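Local coordinates for probable glutathione S-transferase (Bordetella bronchiseptica RB50, PDB 3H1N), which probably conjugates the tripeptide glutathione to electrophilic substrates, as glutathione S-transferases do, at residues 22-36 / 74-87. Numbering follows the deposited sequence. Where two conformers were deposited one is given.
Sequences YDLWYWDGIPGRGEF and PPYLVADGMTIAQT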
loop_
_atom_site.group_PDB
_atom_site.type_symbol
_atom_site.label_atom_id
_atom_site.label_comp_id
_atom_site.label_asym_id
_atom_site.label_seq_id
_atom_site.Cartn_x
_atom_site.Cartn_y
_atom_site.Cartn_z
ATOM N N TYR B 22 -11.079 -21.493 -0.163
ATOM C CA TYR B 22 -10.810 -20.291 0.626
ATOM C C TYR B 22 -12.085 -19.454 0.661
ATOM O O TYR B 22 -12.900 -19.524 -0.272
ATOM C CB TYR B 22 -9.712 -19.471 -0.041
ATOM C CG TYR B 22 -8.335 -20.096 -0.081
ATOM C CD1 TYR B 22 -7.367 -19.605 -0.955
ATOM C CD2 TYR B 22 -7.991 -21.165 0.754
ATOM C CE1 TYR B 22 -6.070 -20.142 -0.980
ATOM C CE2 TYR B 22 -6.712 -21.723 0.724
ATOM C CZ TYR B 22 -5.758 -21.202 -0.151
ATOM O OH TYR B 22 -4.492 -21.740 -0.175
ATOM N N ASP B 23 -12.276 -18.669 1.716
ATOM C CA ASP B 23 -13.402 -17.734 1.750
ATOM C C ASP B 23 -12.939 -16.302 1.459
ATOM O O ASP B 23 -12.203 -15.694 2.258
ATOM C CB ASP B 23 -14.131 -17.772 3.101
ATOM C CG ASP B 23 -14.914 -19.054 3.322
ATOM O OD1 ASP B 23 -15.440 -19.651 2.362
ATOM O OD2 ASP B 23 -15.023 -19.457 4.492
ATOM N N LEU B 24 -13.378 -15.771 0.324
ATOM C CA LEU B 24 -13.123 -14.371 -0.029
ATOM C C LEU B 24 -14.282 -13.525 0.459
ATOM O O LEU B 24 -15.437 -13.813 0.138
ATOM C CB LEU B 24 -12.960 -14.199 -1.545
ATOM C CG LEU B 24 -12.797 -12.765 -2.075
ATOM C CD1 LEU B 24 -11.553 -12.096 -1.460
ATOM C CD2 LEU B 24 -12.765 -12.734 -3.624
ATOM N N TRP B 25 -13.967 -12.499 1.252
ATOM C CA TRP B 25 -14.973 -11.566 1.743
ATOM C C TRP B 25 -14.724 -10.173 1.148
ATOM O O TRP B 25 -13.735 -9.506 1.490
ATOM C CB TRP B 25 -14.939 -11.490 3.272
ATOM C CG TRP B 25 -15.479 -12.710 3.957
ATOM C CD1 TRP B 25 -14.764 -13.783 4.400
ATOM C CD2 TRP B 25 -16.858 -12.992 4.254
ATOM N NE1 TRP B 25 -15.608 -14.708 4.975
ATOM C CE2 TRP B 25 -16.898 -14.248 4.900
ATOM C CE3 TRP B 25 -18.060 -12.303 4.036
ATOM C CZ2 TRP B 25 -18.094 -14.835 5.335
ATOM C CZ3 TRP B 25 -19.256 -12.882 4.478
ATOM C CH2 TRP B 25 -19.258 -14.131 5.125
ATOM N N TYR B 26 -15.604 -9.764 0.231
ATOM C CA TYR B 26 -15.558 -8.419 -0.352
ATOM C C TYR B 26 -16.952 -7.948 -0.762
ATOM O O TYR B 26 -17.801 -8.772 -1.123
ATOM C CB TYR B 26 -14.591 -8.336 -1.559
ATOM C CG TYR B 26 -14.402 -6.903 -1.994
ATOM C CD1 TYR B 26 -13.715 -6.007 -1.174
ATOM C CD2 TYR B 26 -14.968 -6.417 -3.180
ATOM C CE1 TYR B 26 -13.570 -4.665 -1.520
ATOM C CE2 TYR B 26 -14.826 -5.062 -3.541
ATOM C CZ TYR B 26 -14.126 -4.200 -2.699
ATOM O OH TYR B 26 -13.951 -2.871 -3.013
ATOM N N TRP B 27 -17.165 -6.626 -0.720
ATOM C CA TRP B 27 -18.440 -5.995 -1.117
ATOM C C TRP B 27 -18.986 -6.566 -2.421
ATOM O O TRP B 27 -18.236 -6.764 -3.377
ATOM C CB TRP B 27 -18.277 -4.472 -1.266
ATOM C CG TRP B 27 -17.700 -3.819 -0.037
ATOM C CD1 TRP B 27 -16.449 -3.300 0.104
ATOM C CD2 TRP B 27 -18.362 -3.638 1.218
ATOM N NE1 TRP B 27 -16.284 -2.807 1.394
ATOM C CE2 TRP B 27 -17.448 -3.004 2.089
ATOM C CE3 TRP B 27 -19.643 -3.951 1.692
ATOM C CZ2 TRP B 27 -17.775 -2.681 3.409
ATOM C CZ3 TRP B 27 -19.967 -3.625 3.008
ATOM C CH2 TRP B 27 -19.029 -2.995 3.848
ATOM N N ASP B 28 -20.286 -6.828 -2.451
ATOM C CA ASP B 28 -20.985 -7.197 -3.683
ATOM C C ASP B 28 -21.278 -5.905 -4.448
ATOM O O ASP B 28 -21.195 -4.822 -3.874
ATOM C CB ASP B 28 -22.293 -7.927 -3.336
ATOM C CG ASP B 28 -22.901 -8.694 -4.524
ATOM O OD1 ASP B 28 -22.340 -8.690 -5.639
ATOM O OD2 ASP B 28 -23.962 -9.317 -4.334
ATOM N N GLY B 29 -21.611 -6.015 -5.734
ATOM C CA GLY B 29 -22.098 -4.861 -6.501
ATOM C C GLY B 29 -21.110 -4.166 -7.426
ATOM O O GLY B 29 -21.498 -3.688 -8.489
ATOM N N ILE B 30 -19.846 -4.099 -7.007
ATOM C CA ILE B 30 -18.764 -3.449 -7.752
ATOM C C ILE B 30 -17.582 -4.438 -7.846
ATOM O O ILE B 30 -17.439 -5.295 -6.961
ATOM C CB ILE B 30 -18.297 -2.143 -7.024
ATOM C CG1 ILE B 30 -17.830 -2.457 -5.593
ATOM C CG2 ILE B 30 -19.418 -1.106 -7.022
ATOM C CD1 ILE B 30 -16.980 -1.371 -4.892
ATOM N N PRO B 31 -16.734 -4.330 -8.904
ATOM C CA PRO B 31 -15.538 -5.181 -8.913
ATOM C C PRO B 31 -14.615 -4.766 -7.763
ATOM O O PRO B 31 -14.137 -5.624 -7.016
ATOM C CB PRO B 31 -14.902 -4.903 -10.277
ATOM C CG PRO B 31 -16.036 -4.389 -11.136
ATOM C CD PRO B 31 -16.907 -3.612 -10.185
ATOM N N GLY B 32 -14.401 -3.461 -7.614
ATOM C CA GLY B 32 -13.641 -2.905 -6.466
ATOM C C GLY B 32 -12.260 -3.505 -6.221
ATOM O O GLY B 32 -11.614 -4.000 -7.139
ATOM N N ARG B 33 -11.796 -3.448 -4.971
ATOM C CA ARG B 33 -10.499 -4.010 -4.587
ATOM C C ARG B 33 -10.494 -5.538 -4.651
ATOM O O ARG B 33 -9.442 -6.168 -4.857
ATOM C CB ARG B 33 -10.125 -3.559 -3.167
ATOM C CG ARG B 33 -10.208 -2.058 -2.942
ATOM C CD ARG B 33 -9.760 -1.661 -1.537
ATOM N NE ARG B 33 -9.724 -0.208 -1.359
ATOM C CZ ARG B 33 -9.685 0.400 -0.171
ATOM N NH1 ARG B 33 -9.700 -0.318 0.941
ATOM N NH2 ARG B 33 -9.648 1.727 -0.090
ATOM N N GLY B 34 -11.668 -6.132 -4.448
ATOM C CA GLY B 34 -11.793 -7.583 -4.421
ATOM C C GLY B 34 -11.438 -8.206 -5.759
ATOM O O GLY B 34 -10.951 -9.331 -5.808
ATOM N N GLU B 35 -11.657 -7.455 -6.838
ATOM C CA GLU B 35 -11.371 -7.928 -8.184
ATOM C C GLU B 35 -9.920 -8.347 -8.400
ATOM O O GLU B 35 -9.670 -9.296 -9.137
ATOM C CB GLU B 35 -11.800 -6.898 -9.233
ATOM C CG GLU B 35 -11.955 -7.461 -10.643
ATOM C CD GLU B 35 -13.027 -8.547 -10.757
ATOM O OE1 GLU B 35 -13.889 -8.688 -9.859
ATOM O OE2 GLU B 35 -13.000 -9.272 -11.763
ATOM N N PHE B 36 -8.969 -7.672 -7.754
ATOM C CA PHE B 36 -7.562 -8.063 -7.892
ATOM C C PHE B 36 -7.332 -9.475 -7.334
ATOM O O PHE B 36 -6.609 -10.292 -7.922
ATOM C CB PHE B 36 -6.634 -7.051 -7.221
ATOM C CG PHE B 36 -6.650 -5.686 -7.866
ATOM C CD1 PHE B 36 -5.870 -5.420 -8.997
ATOM C CD2 PHE B 36 -7.433 -4.660 -7.331
ATOM C CE1 PHE B 36 -5.876 -4.153 -9.583
ATOM C CE2 PHE B 36 -7.454 -3.385 -7.921
ATOM C CZ PHE B 36 -6.676 -3.135 -9.052
ATOM N N PRO B 74 -12.537 -4.699 4.123
ATOM C CA PRO B 74 -12.510 -5.644 3.007
ATOM C C PRO B 74 -11.590 -5.132 1.901
ATOM O O PRO B 74 -11.420 -3.923 1.765
ATOM C CB PRO B 74 -13.961 -5.645 2.513
ATOM C CG PRO B 74 -14.774 -5.209 3.663
ATOM C CD PRO B 74 -13.903 -4.183 4.362
ATOM N N PRO B 75 -11.016 -6.038 1.088
ATOM C CA PRO B 75 -11.208 -7.493 1.110
ATOM C C PRO B 75 -10.375 -8.209 2.166
ATOM O O PRO B 75 -9.333 -7.708 2.594
ATOM C CB PRO B 75 -10.738 -7.923 -0.272
ATOM C CG PRO B 75 -9.640 -6.909 -0.613
ATOM C CD PRO B 75 -10.153 -5.606 -0.033
ATOM N N TYR B 76 -10.862 -9.371 2.588
ATOM C CA TYR B 76 -10.068 -10.300 3.377
ATOM C C TYR B 76 -10.333 -11.738 2.921
ATOM O O TYR B 76 -11.367 -12.046 2.292
ATOM C CB TYR B 76 -10.240 -10.090 4.898
ATOM C CG TYR B 76 -11.654 -10.282 5.410
ATOM C CD1 TYR B 76 -12.583 -9.240 5.356
ATOM C CD2 TYR B 76 -12.051 -11.494 5.964
ATOM C CE1 TYR B 76 -13.900 -9.409 5.834
ATOM C CE2 TYR B 76 -13.355 -11.683 6.444
ATOM C CZ TYR B 76 -14.277 -10.632 6.371
ATOM O OH TYR B 76 -15.566 -10.817 6.820
ATOM N N LEU B 77 -9.355 -12.578 3.138
ATOM C CA LEU B 77 -9.344 -13.949 2.720
ATOM C C LEU B 77 -9.130 -14.836 3.928
ATOM O O LEU B 77 -8.201 -14.690 4.645
ATOM C CB LEU B 77 -8.236 -14.194 1.697
ATOM C CG LEU B 77 -8.254 -15.519 0.953
ATOM C CD1 LEU B 77 -9.257 -15.533 -0.091
ATOM C CD2 LEU B 77 -6.964 -15.950 0.458
ATOM N N VAL B 78 -10.045 -15.736 4.127
ATOM C CA VAL B 78 -9.916 -16.743 5.172
ATOM C C VAL B 78 -9.430 -18.033 4.507
ATOM O O VAL B 78 -10.140 -18.643 3.702
ATOM C CB VAL B 78 -11.237 -16.952 5.946
ATOM C CG1 VAL B 78 -10.992 -17.792 7.198
ATOM C CG2 VAL B 78 -11.831 -15.586 6.351
ATOM N N ALA B 79 -8.193 -18.402 4.828
ATOM C CA ALA B 79 -7.462 -19.460 4.125
ATOM C C ALA B 79 -6.547 -20.138 5.116
ATOM O O ALA B 79 -5.797 -19.460 5.820
ATOM C CB ALA B 79 -6.624 -18.862 2.999
ATOM N N ASP B 80 -6.615 -21.468 5.183
ATOM C CA ASP B 80 -5.605 -22.247 5.900
ATOM C C ASP B 80 -5.417 -21.743 7.337
ATOM O O ASP B 80 -4.282 -21.618 7.824
ATOM C CB ASP B 80 -4.273 -22.185 5.125
ATOM C CG ASP B 80 -4.338 -22.893 3.775
ATOM O OD1 ASP B 80 -3.693 -22.421 2.807
ATOM O OD2 ASP B 80 -5.036 -23.923 3.681
ATOM N N GLY B 81 -6.529 -21.418 7.996
ATOM C CA GLY B 81 -6.507 -21.006 9.394
ATOM C C GLY B 81 -6.190 -19.539 9.636
ATOM O O GLY B 81 -6.194 -19.081 10.767
HETATM N N MSE B 82 -5.945 -18.796 8.567
HETATM C CA MSE B 82 -5.571 -17.387 8.668
HETATM C C MSE B 82 -6.681 -16.491 8.138
HETATM O O MSE B 82 -7.434 -16.881 7.251
HETATM C CB MSE B 82 -4.288 -17.137 7.867
HETATM C CG MSE B 82 -3.057 -17.883 8.420
HETATM SE SE MSE B 82 -1.574 -17.851 7.161
HETATM C CE MSE B 82 -2.330 -18.990 5.742
ATOM N N THR B 83 -6.778 -15.291 8.695
ATOM C CA THR B 83 -7.590 -14.235 8.117
ATOM C C THR B 83 -6.641 -13.179 7.587
ATOM O O THR B 83 -5.976 -12.503 8.350
ATOM C CB THR B 83 -8.545 -13.621 9.162
ATOM O OG1 THR B 83 -9.318 -14.672 9.750
ATOM C CG2 THR B 83 -9.483 -12.588 8.492
ATOM N N ILE B 84 -6.575 -13.042 6.273
ATOM C CA ILE B 84 -5.562 -12.218 5.634
ATOM C C ILE B 84 -6.241 -11.024 4.967
ATOM O O ILE B 84 -7.115 -11.204 4.109
ATOM C CB ILE B 84 -4.752 -13.038 4.565
ATOM C CG1 ILE B 84 -4.137 -14.302 5.190
ATOM C CG2 ILE B 84 -3.667 -12.161 3.882
ATOM C CD1 ILE B 84 -3.659 -15.348 4.159
ATOM N N ALA B 85 -5.834 -9.817 5.347
ATOM C CA ALA B 85 -6.399 -8.600 4.752
ATOM C C ALA B 85 -5.325 -7.745 4.076
ATOM O O ALA B 85 -4.134 -8.030 4.212
ATOM C CB ALA B 85 -7.157 -7.793 5.818
ATOM N N GLN B 86 -5.766 -6.675 3.407
ATOM C CA GLN B 86 -4.960 -5.862 2.476
ATOM C C GLN B 86 -4.734 -6.616 1.157
ATOM O O GLN B 86 -4.130 -7.704 1.135
ATOM C CB GLN B 86 -3.641 -5.365 3.097
ATOM C CG GLN B 86 -3.796 -4.297 4.218
ATOM C CD GLN B 86 -3.993 -2.880 3.651
ATOM O OE1 GLN B 86 -3.994 -2.689 2.443
ATOM N NE2 GLN B 86 -4.145 -1.893 4.526
ATOM N N THR B 87 -5.242 -6.037 0.068
ATOM C CA THR B 87 -5.199 -6.670 -1.247
ATOM C C THR B 87 -3.805 -7.188 -1.611
ATOM O O THR B 87 -3.670 -8.349 -2.002
ATOM C CB THR B 87 -5.740 -5.729 -2.361
ATOM O OG1 THR B 87 -7.058 -5.295 -2.005
ATOM C CG2 THR B 87 -5.788 -6.452 -3.716
HETATM O O HOH W 1 -13.241 -1.948 1.469
HETATM O O HOH W 2 -8.923 -2.697 1.733
#
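Trp25 and Asp23 exchange paired backbone hydrogen bonds with Tyr76 and Val78, joining strands 22-25 and 76-79 antiparallel, their axes 4.7 Å apart at 166°. All four bonds are nearly straight; the shortest, Trp25 N to Tyr76 O, measures 2.8 Å. Past this pairing, the peptide before Pro75 is cis, the cis-proline of the thioredoxin-like domain of glutathione transferases, where its neighbourhood commonly borders the glutathione site.

On one face of the sheet a Tyr76 chi1 of 61° sets the phenol alongside the Trp25 side chain. Trp25 CB thereby sits over the Tyr76 ring, 3.4 Å from its centroid, while the indole's five-membered ring, tilted by 13°, is slid aside with little overlap. Asp62 of helix 59-65 binds the Tyr76 hydroxyl. At the far end Ala79 CB rests over the Tyr22 ring, 3.5 Å from CD2, and His98 holds that phenol's OH.

Tyr26 OH accepts a hydrogen bond from the backbone N of Arg33 (3.0 Å), and the ring's edge meets Pro75 N. Two waters donate to Pro74 O, one reached by Trp27 NE1, the other, in the conformer given, by Arg33 NH1. The chemistry thus grades from ring and aliphatic packing along the strands to a carbonyl bridged by two waters beside the cis-proline.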